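Local coordinates for protein uncharacterized peptidase Lmo0363 (Listeria monocytogenes, PDB 3L4E) that is probably a serine peptidase of the S51 (peptidase E-like) family that hydrolyses peptide bonds, at residues A[87-92]-A[139-144]; A[3-8]-A[152-157]. All coordinates share one frame; numbering follows the deposited sequence.

Contact 1: residues A[87-92]-A[139-144]; sequences GGNTFF and TKKAVN. With SO4 (sulfate ion), chain C.
Phe92 and Ala142 bring the two backbones together, with their CA atoms 4.8 Å apart, where the N-capped start of helix 90-100 meets a short 3-10 turn at 139-141. Asn89 is the N-cap: its OD1 accepts from Phe92 N in a fairly straight bond (N-H...O 162°), the donor tilted from the carbonyl plane. With CG anti to the backbone N (chi1 -173°), the amide of Asn89 has OD1 on Phe92 N and ND2 on a sulfate ion. On the other side the turn is closed by Ala142 N bonding to Thr139 O.

Apolar groups carry the direct contact. The methyl CG2 of Thr139 sits over the centre of one Phe91 ring face, 3.6 Å from the ring centroid, a CH-pi contact. Tyr148 meets the same ring edge-to-face. Ala142 CB packs on Phe91 CB at 3.7 Å, and Lys141 O approaches Phe92 CD1 obliquely at 3.4 Å.

The sulfate, probably from the crystallisation liquor, joins the polar ends. Ser138 N also binds it, and Asn89 ND2 has a further acceptor in Ser138 O. The chain of Lys141, extended beyond CG, carries NZ to the sulfate; its CD passes 3.9 Å from Asn89 ND2. NZ also donates to Val39 O. NZ makes weak bonds to O1 and O2 of the sulfate, while Asn89 ND2 donates to sulfate O4 at 2.9 Å.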
loop_
_atom_site.group_PDB
_atom_site.type_symbol
_atom_site.label_atom_id
_atom_site.label_comp_id
_atom_site.label_asym_id
_atom_site.label_seq_id
_atom_site.Cartn_x
_atom_site.Cartn_y
_atom_site.Cartn_z
ATOM N N GLY A 87 -2.981 4.784 -2.183
ATOM C CA GLY A 87 -4.343 4.477 -1.798
ATOM C C GLY A 87 -5.289 4.450 -2.986
ATOM O O GLY A 87 -4.899 4.721 -4.120
ATOM N N GLY A 88 -6.543 4.102 -2.724
ATOM C CA GLY A 88 -7.569 4.055 -3.747
ATOM C C GLY A 88 -8.514 2.912 -3.443
ATOM O O GLY A 88 -8.721 2.568 -2.275
ATOM N N ASN A 89 -9.092 2.317 -4.482
ATOM C CA ASN A 89 -9.995 1.193 -4.286
ATOM C C ASN A 89 -9.205 -0.105 -4.149
ATOM O O ASN A 89 -8.553 -0.551 -5.107
ATOM C CB ASN A 89 -11.002 1.102 -5.428
ATOM C CG ASN A 89 -12.055 0.054 -5.176
ATOM O OD1 ASN A 89 -11.773 -1.145 -5.232
ATOM N ND2 ASN A 89 -13.276 0.496 -4.890
ATOM N N THR A 90 -9.260 -0.708 -2.961
ATOM C CA THR A 90 -8.467 -1.905 -2.689
ATOM C C THR A 90 -8.854 -3.067 -3.595
ATOM O O THR A 90 -7.998 -3.846 -4.004
ATOM C CB THR A 90 -8.578 -2.371 -1.217
ATOM O OG1 THR A 90 -8.365 -1.264 -0.342
ATOM C CG2 THR A 90 -7.542 -3.464 -0.899
ATOM N N PHE A 91 -10.145 -3.196 -3.900
ATOM C CA PHE A 91 -10.597 -4.314 -4.724
ATOM C C PHE A 91 -10.090 -4.203 -6.161
ATOM O O PHE A 91 -9.626 -5.180 -6.738
ATOM C CB PHE A 91 -12.115 -4.472 -4.652
ATOM C CG PHE A 91 -12.599 -4.792 -3.276
ATOM C CD1 PHE A 91 -12.677 -6.105 -2.840
ATOM C CD2 PHE A 91 -12.946 -3.775 -2.396
ATOM C CE1 PHE A 91 -13.102 -6.396 -1.558
ATOM C CE2 PHE A 91 -13.375 -4.061 -1.116
ATOM C CZ PHE A 91 -13.450 -5.370 -0.697
ATOM N N PHE A 92 -10.146 -3.006 -6.726
ATOM C CA PHE A 92 -9.625 -2.818 -8.076
ATOM C C PHE A 92 -8.121 -3.083 -8.122
ATOM O O PHE A 92 -7.623 -3.748 -9.040
ATOM C CB PHE A 92 -9.930 -1.420 -8.601
ATOM C CG PHE A 92 -9.489 -1.213 -10.012
ATOM C CD1 PHE A 92 -10.153 -1.847 -11.055
ATOM C CD2 PHE A 92 -8.393 -0.420 -10.302
ATOM C CE1 PHE A 92 -9.741 -1.679 -12.361
ATOM C CE2 PHE A 92 -7.975 -0.244 -11.601
ATOM C CZ PHE A 92 -8.647 -0.876 -12.636
ATOM N N THR A 139 -16.970 -2.749 -3.923
ATOM C CA THR A 139 -16.622 -3.878 -4.781
ATOM C C THR A 139 -17.171 -3.719 -6.198
ATOM O O THR A 139 -16.787 -4.465 -7.102
ATOM C CB THR A 139 -17.131 -5.212 -4.207
ATOM O OG1 THR A 139 -18.558 -5.180 -4.133
ATOM C CG2 THR A 139 -16.557 -5.461 -2.819
ATOM N N LYS A 140 -18.069 -2.754 -6.392
ATOM C CA LYS A 140 -18.630 -2.483 -7.717
ATOM C C LYS A 140 -17.550 -2.153 -8.732
ATOM O O LYS A 140 -17.747 -2.321 -9.938
ATOM C CB LYS A 140 -19.618 -1.312 -7.674
ATOM C CG LYS A 140 -20.801 -1.483 -6.745
ATOM C CD LYS A 140 -21.777 -0.320 -6.918
ATOM C CE LYS A 140 -22.639 -0.109 -5.680
ATOM N NZ LYS A 140 -21.853 0.447 -4.538
ATOM N N LYS A 141 -16.409 -1.676 -8.246
ATOM C CA LYS A 141 -15.341 -1.233 -9.136
ATOM C C LYS A 141 -14.402 -2.362 -9.547
ATOM O O LYS A 141 -13.494 -2.166 -10.352
ATOM C CB LYS A 141 -14.604 -0.038 -8.535
ATOM C CG LYS A 141 -15.537 1.161 -8.407
ATOM C CD LYS A 141 -14.843 2.407 -7.905
ATOM C CE LYS A 141 -15.805 3.585 -7.911
ATOM N NZ LYS A 141 -15.243 4.760 -7.192
ATOM N N ALA A 142 -14.646 -3.555 -9.013
ATOM C CA ALA A 142 -13.835 -4.723 -9.344
ATOM C C ALA A 142 -14.743 -5.841 -9.848
ATOM O O ALA A 142 -15.143 -6.723 -9.081
ATOM C CB ALA A 142 -13.056 -5.179 -8.124
ATOM N N VAL A 143 -15.078 -5.809 -11.135
ATOM C CA VAL A 143 -16.103 -6.711 -11.656
ATOM C C VAL A 143 -15.583 -8.105 -11.985
ATOM O O VAL A 143 -16.365 -8.985 -12.346
ATOM C CB VAL A 143 -16.801 -6.140 -12.910
ATOM C CG1 VAL A 143 -17.427 -4.779 -12.612
ATOM C CG2 VAL A 143 -15.829 -6.061 -14.092
ATOM N N ASN A 144 -14.275 -8.308 -11.849
ATOM C CA ASN A 144 -13.648 -9.591 -12.179
ATOM C C ASN A 144 -13.054 -10.337 -10.988
ATOM O O ASN A 144 -12.800 -11.534 -11.066
ATOM C CB ASN A 144 -12.563 -9.405 -13.242
ATOM C CG ASN A 144 -13.095 -8.796 -14.514
ATOM O OD1 ASN A 144 -12.528 -7.838 -15.042
ATOM N ND2 ASN A 144 -14.196 -9.338 -15.011
HETATM S S SO4 C . -15.153 3.700 -3.851
HETATM O O1 SO4 C . -15.903 3.130 -4.965
HETATM O O2 SO4 C . -15.114 5.152 -3.974
HETATM O O3 SO4 C . -15.809 3.329 -2.604
HETATM O O4 SO4 C . -13.789 3.172 -3.857
#

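Contact 2: residues A[3-8]-A[152-157]; sequences KNLFLT and NLVDFS
Lys3 reaches Leu153 with CG anti to its backbone N (chi1 -163°) and a bend at chi3 (-60°) that sets the direction of CE. Its NZ then donates to Leu153 O at 2.8 Å. The donor lies nearly on the C=O axis, with a C=O...N angle of 167°.

Strand 4-8 is a central strand of the mixed sheet, between 115-119 and 191-196. The segment 152-157 is irregular chain lying over one face of it. Leu5 and Leu7 point from the strand toward this cover. Leu5 CD1 meets Val154 CG1 tip to tip at 4.2 Å and also touches Leu153 CB. Leu7 CD1 approaches Phe156 CE1 obliquely at 4.3 Å. Val154 CG2 sits over the centre of one face of the Phe156 ring, 3.7 Å above its plane. Ile195 of the neighbouring strand touches Leu5, Leu7 and Phe156. This is packing on the central sheet of the alpha/beta fold; the side chain of Leu7 is about 9 Å from that of Ser120, a charge-relay residue by similarity.

The chemistry is thus split. One ammonium-to-carbonyl bond ties the segment down just before the strand, and dispersion between branched and aromatic side chains holds the rest.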
loop_
_atom_site.group_PDB
_atom_site.type_symbol
_atom_site.label_atom_id
_atom_site.label_comp_id
_atom_site.label_asym_id
_atom_site.label_seq_id
_atom_site.Cartn_x
_atom_site.Cartn_y
_atom_site.Cartn_z
ATOM N N LYS A 3 11.457 -9.271 4.635
ATOM C CA LYS A 3 10.183 -8.570 4.656
ATOM C C LYS A 3 10.354 -7.159 5.220
ATOM O O LYS A 3 10.344 -6.951 6.434
ATOM C CB LYS A 3 9.152 -9.349 5.470
ATOM C CG LYS A 3 7.718 -8.923 5.210
ATOM C CD LYS A 3 6.785 -9.419 6.305
ATOM C CE LYS A 3 6.791 -10.921 6.427
ATOM N NZ LYS A 3 5.991 -11.326 7.612
ATOM N N ASN A 4 10.520 -6.199 4.320
ATOM C CA ASN A 4 10.694 -4.799 4.689
ATOM C C ASN A 4 9.501 -4.009 4.176
ATOM O O ASN A 4 9.377 -3.785 2.973
ATOM C CB ASN A 4 11.984 -4.254 4.076
ATOM C CG ASN A 4 13.214 -4.992 4.559
ATOM O OD1 ASN A 4 13.692 -4.758 5.660
ATOM N ND2 ASN A 4 13.726 -5.898 3.736
ATOM N N LEU A 5 8.616 -3.604 5.086
ATOM C CA LEU A 5 7.380 -2.932 4.719
ATOM C C LEU A 5 7.192 -1.687 5.558
ATOM O O LEU A 5 7.507 -1.684 6.750
ATOM C CB LEU A 5 6.173 -3.844 4.951
ATOM C CG LEU A 5 6.278 -5.336 4.623
ATOM C CD1 LEU A 5 4.999 -6.057 5.058
ATOM C CD2 LEU A 5 6.547 -5.542 3.148
ATOM N N PHE A 6 6.662 -0.640 4.936
ATOM C CA PHE A 6 6.251 0.567 5.645
ATOM C C PHE A 6 4.790 0.782 5.292
ATOM O O PHE A 6 4.477 1.032 4.131
ATOM C CB PHE A 6 7.104 1.744 5.162
ATOM C CG PHE A 6 6.771 3.062 5.801
ATOM C CD1 PHE A 6 7.431 3.475 6.956
ATOM C CD2 PHE A 6 5.816 3.902 5.243
ATOM C CE1 PHE A 6 7.150 4.703 7.540
ATOM C CE2 PHE A 6 5.524 5.138 5.830
ATOM C CZ PHE A 6 6.192 5.533 6.975
ATOM N N LEU A 7 3.897 0.642 6.275
ATOM C CA LEU A 7 2.460 0.748 6.017
ATOM C C LEU A 7 1.898 2.032 6.618
ATOM O O LEU A 7 2.253 2.411 7.731
ATOM C CB LEU A 7 1.715 -0.479 6.564
ATOM C CG LEU A 7 2.280 -1.838 6.145
ATOM C CD1 LEU A 7 1.444 -3.005 6.718
ATOM C CD2 LEU A 7 2.354 -1.925 4.627
ATOM N N THR A 8 1.014 2.695 5.883
ATOM C CA THR A 8 0.524 4.005 6.282
ATOM C C THR A 8 -0.915 4.201 5.797
ATOM O O THR A 8 -1.346 3.526 4.863
ATOM C CB THR A 8 1.462 5.119 5.712
ATOM O OG1 THR A 8 0.928 6.417 6.004
ATOM C CG2 THR A 8 1.610 4.985 4.206
ATOM N N ASN A 152 -1.007 -11.567 1.851
ATOM C CA ASN A 152 -0.790 -12.429 3.005
ATOM C C ASN A 152 0.651 -12.319 3.503
ATOM O O ASN A 152 1.271 -13.312 3.886
ATOM C CB ASN A 152 -1.123 -13.879 2.632
ATOM C CG ASN A 152 -1.265 -14.775 3.841
ATOM O OD1 ASN A 152 -1.584 -14.316 4.937
ATOM N ND2 ASN A 152 -1.036 -16.066 3.646
ATOM N N LEU A 153 1.185 -11.100 3.475
ATOM C CA LEU A 153 2.534 -10.836 3.961
ATOM C C LEU A 153 2.586 -10.810 5.475
ATOM O O LEU A 153 3.602 -11.147 6.071
ATOM C CB LEU A 153 3.041 -9.493 3.429
ATOM C CG LEU A 153 3.548 -9.486 1.994
ATOM C CD1 LEU A 153 3.422 -8.103 1.391
ATOM C CD2 LEU A 153 4.986 -9.976 1.951
ATOM N N VAL A 154 1.491 -10.379 6.090
ATOM C CA VAL A 154 1.401 -10.328 7.539
ATOM C C VAL A 154 0.115 -11.010 7.971
ATOM O O VAL A 154 -0.841 -11.108 7.202
ATOM C CB VAL A 154 1.443 -8.884 8.080
ATOM C CG1 VAL A 154 2.823 -8.262 7.852
ATOM C CG2 VAL A 154 0.352 -8.039 7.445
ATOM N N ASP A 155 0.095 -11.492 9.201
ATOM C CA ASP A 155 -1.076 -12.201 9.687
ATOM C C ASP A 155 -2.184 -11.220 10.041
ATOM O O ASP A 155 -3.347 -11.597 10.158
ATOM C CB ASP A 155 -0.715 -13.073 10.890
ATOM C CG ASP A 155 0.224 -14.213 10.527
ATOM O OD1 ASP A 155 0.385 -14.500 9.320
ATOM O OD2 ASP A 155 0.797 -14.831 11.452
ATOM N N PHE A 156 -1.826 -9.949 10.194
ATOM C CA PHE A 156 -2.805 -8.947 10.606
ATOM C C PHE A 156 -3.454 -8.178 9.451
ATOM O O PHE A 156 -2.927 -8.140 8.329
ATOM C CB PHE A 156 -2.217 -7.990 11.656
ATOM C CG PHE A 156 -1.027 -7.192 11.175
ATOM C CD1 PHE A 156 -1.203 -6.004 10.479
ATOM C CD2 PHE A 156 0.265 -7.619 11.443
ATOM C CE1 PHE A 156 -0.112 -5.258 10.059
ATOM C CE2 PHE A 156 1.364 -6.877 11.019
ATOM C CZ PHE A 156 1.171 -5.698 10.320
ATOM N N SER A 157 -4.605 -7.572 9.745
ATOM C CA SER A 157 -5.399 -6.852 8.752
ATOM C C SER A 157 -5.408 -5.350 9.027
ATOM O O SER A 157 -6.170 -4.859 9.866
ATOM C CB SER A 157 -6.835 -7.385 8.733
ATOM O OG SER A 157 -6.856 -8.768 8.433
#

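Overall arrangement
Contact 1 is nested within the chain loop that contact 2 closes. Their centres are 20 Å apart and they do not touch. Both use the long connection between helix 121-124 and strand 157-159, but they fix it to different elements. Residues 139-144 pack on the start of helix 90-100, whereas residues 152-157 pack on central strand 4-8. The centre of contact 2 lies about 9 Å from the centre of the chain, that of contact 1 about 14 Å, although both are only partly buried. Contact 1 pairs apolar packing with polar groups that meet through an ion. Contact 2 has a direct hydrogen bond beside aliphatic packing. The side chain of Asn89 in contact 1 is about 10 Å from that of Ser120, the probable nucleophile.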